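PDB 4KU4: Ras-3 from Cryphonectria parasitica from Cryphonectria parasitica, which belongs to the Ras family of small P-loop proteins and binds guanosine-5'-diphosphate together with magnesium. Local coordinates for residues A[26-29]-A[30-34]; A[180-183]-A[184-188]. All coordinates share one frame; numbering follows the deposited sequence.

Interaction 1. Residues A[26-29]-A[30-34]; sequences GKTS and LTVNL. With MG (magnesium ion), chain D; GDP (guanosine-5'-diphosphate), chain C.
Thr31 closes back on the first turn of helix 27-35 by giving Lys27 O two bonds: its backbone N at 3.1 Å and its OG1 at 3.0 Å. The hydroxyl, with OG1 anti to its own carbonyl carbon (chi1 -51°), reaches that oxygen from above the carbonyl plane. Three further i to i+4 backbone bonds, Leu30 to Gly26, Val32 to Thr28 and Asn33 to Ser29, make the turn regular. Apolar contact is slight: Thr28 CG2 and Val32 CG2 run side by side, 3.9 Å apart, while the Leu30 side chain lies against Gly26 O.

The backbone N-H groups at the start of the helix point to the phosphates of GDP. Lys27 grips O2B twice, through its N and, 2.8 Å away, through NZ; Gly26 N adds a third bond to the same oxygen. Bends at chi3 and chi4 curl the lysine chain back over the phosphate, and NZ also bonds Gly21 O. Thr28 N meets GDP O1B almost straight (171°), and Ser29 clasps O1A with both N and OG, the latter at 2.7 Å.

Magnesium is six-coordinate: Thr28 OG1 and GDP O1B, each 2.2 Å from the metal, are joined by four waters, two of which donate to phosphate oxygens O2A and O3B. Asp68 is hydrogen-bonded to Thr28 OG1 in the second shell. The helix N-terminus and the lysine probably help to stabilise the phosphates' negative charge. A loop ending at Gly26 and passing straight into a helix that begins with Lys27 and Thr28 is the P-loop (Walker A) arrangement characteristic of Ras-family proteins.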
loop_
_atom_site.group_PDB
_atom_site.type_symbol
_atom_site.label_atom_id
_atom_site.label_comp_id
_atom_site.label_asym_id
_atom_site.label_seq_id
_atom_site.Cartn_x
_atom_site.Cartn_y
_atom_site.Cartn_z
ATOM N N GLY A 26 -2.380 10.125 -0.570
ATOM C CA GLY A 26 -2.131 9.907 0.842
ATOM C C GLY A 26 -1.014 8.921 1.133
ATOM O O GLY A 26 -0.950 8.392 2.244
ATOM N N LYS A 27 -0.148 8.651 0.159
ATOM C CA LYS A 27 0.952 7.698 0.373
ATOM C C LYS A 27 1.832 8.057 1.577
ATOM O O LYS A 27 1.990 7.262 2.522
ATOM C CB LYS A 27 1.816 7.550 -0.883
ATOM C CG LYS A 27 1.073 7.007 -2.104
ATOM C CD LYS A 27 2.007 6.816 -3.286
ATOM C CE LYS A 27 2.603 8.152 -3.775
ATOM N NZ LYS A 27 1.525 9.092 -4.195
ATOM N N THR A 28 2.419 9.251 1.539
ATOM C CA THR A 28 3.281 9.710 2.623
ATOM C C THR A 28 2.568 9.741 3.974
ATOM O O THR A 28 3.120 9.284 4.983
ATOM C CB THR A 28 3.844 11.108 2.328
ATOM O OG1 THR A 28 4.625 11.061 1.130
ATOM C CG2 THR A 28 4.735 11.562 3.495
ATOM N N SER A 29 1.346 10.271 3.980
ATOM C CA SER A 29 0.537 10.379 5.194
ATOM C C SER A 29 0.280 9.002 5.826
ATOM O O SER A 29 0.419 8.833 7.040
ATOM C CB SER A 29 -0.785 11.111 4.902
ATOM O OG SER A 29 -0.535 12.457 4.520
ATOM N N LEU A 30 -0.053 8.022 4.991
ATOM C CA LEU A 30 -0.266 6.654 5.458
ATOM C C LEU A 30 0.996 6.088 6.106
ATOM O O LEU A 30 0.939 5.485 7.172
ATOM C CB LEU A 30 -0.703 5.752 4.300
ATOM C CG LEU A 30 -2.158 5.857 3.853
ATOM C CD1 LEU A 30 -2.321 5.211 2.485
ATOM C CD2 LEU A 30 -3.084 5.203 4.863
ATOM N N THR A 31 2.135 6.286 5.446
ATOM C CA THR A 31 3.394 5.708 5.899
ATOM C C THR A 31 3.869 6.357 7.199
ATOM O O THR A 31 4.373 5.680 8.084
ATOM C CB THR A 31 4.500 5.855 4.835
ATOM O OG1 THR A 31 4.038 5.368 3.566
ATOM C CG2 THR A 31 5.726 5.065 5.237
ATOM N N VAL A 32 3.730 7.673 7.288
ATOM C CA VAL A 32 4.121 8.433 8.476
ATOM C C VAL A 32 3.212 8.071 9.657
ATOM O O VAL A 32 3.664 7.915 10.791
ATOM C CB VAL A 32 4.071 9.956 8.166
ATOM C CG1 VAL A 32 4.180 10.772 9.429
ATOM C CG2 VAL A 32 5.169 10.328 7.181
ATOM N N ASN A 33 1.930 7.895 9.376
ATOM C CA ASN A 33 0.993 7.417 10.390
ATOM C C ASN A 33 1.346 6.018 10.884
ATOM O O ASN A 33 1.486 5.799 12.086
ATOM C CB ASN A 33 -0.452 7.479 9.877
ATOM C CG ASN A 33 -1.468 7.069 10.937
ATOM O OD1 ASN A 33 -1.866 5.895 11.027
ATOM N ND2 ASN A 33 -1.894 8.033 11.745
ATOM N N LEU A 34 1.500 5.074 9.954
ATOM C CA LEU A 34 1.828 3.709 10.294
ATOM C C LEU A 34 3.068 3.609 11.174
ATOM O O LEU A 34 3.073 2.864 12.143
ATOM C CB LEU A 34 2.042 2.882 9.037
ATOM C CG LEU A 34 2.539 1.464 9.292
ATOM C CD1 LEU A 34 1.383 0.584 9.778
ATOM C CD2 LEU A 34 3.156 0.916 8.024
HETATM MG MG MG D . 4.190 11.773 -0.896
HETATM P PB GDP C . 0.837 11.630 -1.486
HETATM O O1B GDP C . 2.067 11.281 -0.682
HETATM O O2B GDP C . 0.197 10.350 -2.016
HETATM O O3B GDP C . 1.195 12.557 -2.629
HETATM O O3A GDP C . -0.226 12.356 -0.502
HETATM P PA GDP C . 0.088 13.134 0.895
HETATM O O1A GDP C . 0.379 12.178 2.030
HETATM O O2A GDP C . 1.183 14.164 0.755
HETATM O "O5'" GDP C . -1.320 13.836 1.199
HETATM C "C5'" GDP C . -1.847 14.761 0.243
HETATM C "C4'" GDP C . -2.919 15.578 0.944
HETATM O "O4'" GDP C . -3.925 14.674 1.355
HETATM C "C3'" GDP C . -2.419 16.265 2.199
HETATM O "O3'" GDP C . -3.034 17.562 2.313
HETATM C "C2'" GDP C . -2.919 15.376 3.312
HETATM O "O2'" GDP C . -3.154 16.105 4.515
HETATM C "C1'" GDP C . -4.212 14.845 2.726
HETATM N N9 GDP C . -4.585 13.511 3.239
HETATM C C8 GDP C . -3.857 12.380 3.165
HETATM N N7 GDP C . -4.532 11.346 3.718
HETATM C C5 GDP C . -5.717 11.820 4.141
HETATM C C6 GDP C . -6.904 11.274 4.816
HETATM O O6 GDP C . -6.957 10.072 5.124
HETATM N N1 GDP C . -7.925 12.105 5.072
HETATM C C2 GDP C . -7.902 13.401 4.760
HETATM N N2 GDP C . -8.983 14.155 5.077
HETATM N N3 GDP C . -6.842 13.978 4.141
HETATM C C4 GDP C . -5.749 13.245 3.823
HETATM O O HOH W 1 3.746 13.752 -0.052
HETATM O O HOH W 2 3.820 12.565 -2.923
HETATM O O HOH W 3 6.219 12.480 -0.911
HETATM O O HOH W 4 4.544 9.785 -1.658
#

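Interaction 2. Residues A[180-183]-A[184-188]; sequences TNVE and EAFFS
The first turn of helix 182-196 is closed by backbone bonds from Ala185 N to Asn181 O, Phe186 N to Val182 O and Phe187 N to Glu183 O, the last the shortest at 2.8 Å, while a weak second bond from Ala185 N also reaches Val182 O. Glu183 lies alongside Phe187, both pointing the same way. Its CB sits over one face of the ring, offset toward the rim, in a CH-pi contact 4.2 Å from the centroid, and the extended chain carries OE1 to 3.8 Å from Phe187 CE2, with carboxylate and ring planes 30° apart. OE2 forms a salt bridge with Arg53. Val182 and Phe186 also lie side by side, but their contact is plain apolar packing: with CG1 anti to the backbone N (chi1 176°), that methyl approaches Phe186 CE2 at 3.8 Å, and Val182 O lies at the ring's edge. Asn181 occupies the N-cap position but makes no side-chain cap; its ND2 bonds Glu173 O instead. Around the turn, Val182 and Phe186 pack on helix 27-35, Ala185 touches Val143 of strand 140-145, and Phe187 rests on Cys55 and Ile57 of strand 50-57.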
loop_
_atom_site.group_PDB
_atom_site.type_symbol
_atom_site.label_atom_id
_atom_site.label_comp_id
_atom_site.label_asym_id
_atom_site.label_seq_id
_atom_site.Cartn_x
_atom_site.Cartn_y
_atom_site.Cartn_z
ATOM N N THR A 180 -7.435 5.516 10.907
ATOM C CA THR A 180 -8.419 4.447 10.764
ATOM C C THR A 180 -7.964 3.375 9.773
ATOM O O THR A 180 -7.715 3.675 8.604
ATOM C CB THR A 180 -9.767 5.015 10.293
ATOM O OG1 THR A 180 -10.091 6.178 11.064
ATOM C CG2 THR A 180 -10.878 3.976 10.441
ATOM N N ASN A 181 -7.862 2.140 10.262
ATOM C CA ASN A 181 -7.549 0.962 9.464
ATOM C C ASN A 181 -6.162 0.978 8.833
ATOM O O ASN A 181 -5.871 0.142 7.980
ATOM C CB ASN A 181 -8.593 0.738 8.358
ATOM C CG ASN A 181 -10.007 0.565 8.897
ATOM O OD1 ASN A 181 -10.204 0.077 10.002
ATOM N ND2 ASN A 181 -11.003 0.950 8.094
ATOM N N VAL A 182 -5.316 1.918 9.232
ATOM C CA VAL A 182 -3.990 1.995 8.629
ATOM C C VAL A 182 -3.174 0.711 8.878
ATOM O O VAL A 182 -2.626 0.131 7.938
ATOM C CB VAL A 182 -3.204 3.248 9.076
ATOM C CG1 VAL A 182 -1.795 3.207 8.486
ATOM C CG2 VAL A 182 -3.914 4.515 8.620
ATOM N N GLU A 183 -3.078 0.251 10.128
ATOM C CA GLU A 183 -2.319 -0.981 10.371
ATOM C C GLU A 183 -2.904 -2.183 9.615
ATOM O O GLU A 183 -2.165 -2.992 9.056
ATOM C CB GLU A 183 -2.184 -1.296 11.877
ATOM C CG GLU A 183 -1.196 -0.405 12.598
ATOM C CD GLU A 183 -0.980 -0.817 14.043
ATOM O OE1 GLU A 183 -1.661 -1.755 14.519
ATOM O OE2 GLU A 183 -0.131 -0.181 14.702
ATOM N N GLU A 184 -4.229 -2.308 9.600
ATOM C CA GLU A 184 -4.866 -3.407 8.882
ATOM C C GLU A 184 -4.431 -3.421 7.419
ATOM O O GLU A 184 -4.166 -4.473 6.849
ATOM C CB GLU A 184 -6.387 -3.304 8.982
ATOM C CG GLU A 184 -6.932 -3.766 10.333
ATOM C CD GLU A 184 -6.739 -2.770 11.468
ATOM O OE1 GLU A 184 -6.226 -1.642 11.271
ATOM O OE2 GLU A 184 -7.106 -3.140 12.599
ATOM N N ALA A 185 -4.335 -2.242 6.819
ATOM C CA ALA A 185 -3.989 -2.150 5.409
ATOM C C ALA A 185 -2.578 -2.675 5.147
ATOM O O ALA A 185 -2.392 -3.558 4.310
ATOM C CB ALA A 185 -4.117 -0.738 4.943
ATOM N N PHE A 186 -1.586 -2.125 5.848
ATOM C CA PHE A 186 -0.202 -2.559 5.671
ATOM C C PHE A 186 0.019 -4.015 6.074
ATOM O O PHE A 186 0.722 -4.753 5.381
ATOM C CB PHE A 186 0.766 -1.679 6.473
ATOM C CG PHE A 186 1.014 -0.329 5.863
ATOM C CD1 PHE A 186 2.015 -0.159 4.917
ATOM C CD2 PHE A 186 0.277 0.781 6.256
ATOM C CE1 PHE A 186 2.261 1.071 4.357
ATOM C CE2 PHE A 186 0.530 2.024 5.695
ATOM C CZ PHE A 186 1.523 2.163 4.739
ATOM N N PHE A 187 -0.550 -4.427 7.207
ATOM C CA PHE A 187 -0.320 -5.788 7.665
ATOM C C PHE A 187 -1.007 -6.819 6.762
ATOM O O PHE A 187 -0.633 -7.986 6.754
ATOM C CB PHE A 187 -0.798 -5.975 9.109
ATOM C CG PHE A 187 -0.079 -5.127 10.113
ATOM C CD1 PHE A 187 1.013 -4.347 9.759
ATOM C CD2 PHE A 187 -0.498 -5.118 11.429
ATOM C CE1 PHE A 187 1.669 -3.571 10.700
ATOM C CE2 PHE A 187 0.151 -4.345 12.375
ATOM C CZ PHE A 187 1.240 -3.575 12.010
ATOM N N SER A 188 -1.998 -6.384 5.992
ATOM C CA SER A 188 -2.758 -7.312 5.165
ATOM C C SER A 188 -1.880 -8.072 4.180
ATOM O O SER A 188 -2.108 -9.252 3.926
ATOM C CB SER A 188 -3.918 -6.606 4.439
ATOM O OG SER A 188 -3.457 -5.727 3.419
#

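Both interactions are first turns of helices, 27-35 and 182-196, and the two helices meet directly: Leu34 CD2 lies 3.3 Å from Phe186 CG, and Val182 packs against Leu30, Asn33 and Leu34. Interaction 1 is the more buried, and its chemistry is mainly polar, with helix-start amides, a lysine and a threonine directed at phosphate and magnesium. Interaction 2 is only partly buried and makes no direct contact with the ligand; aliphatic and aromatic groups dominate it, with Glu183 and Glu184 on its more exposed side. Arg53 of strand 50-57 ties the two together, bonding Leu34 O of helix 27-35 and Glu183 of helix 182-196.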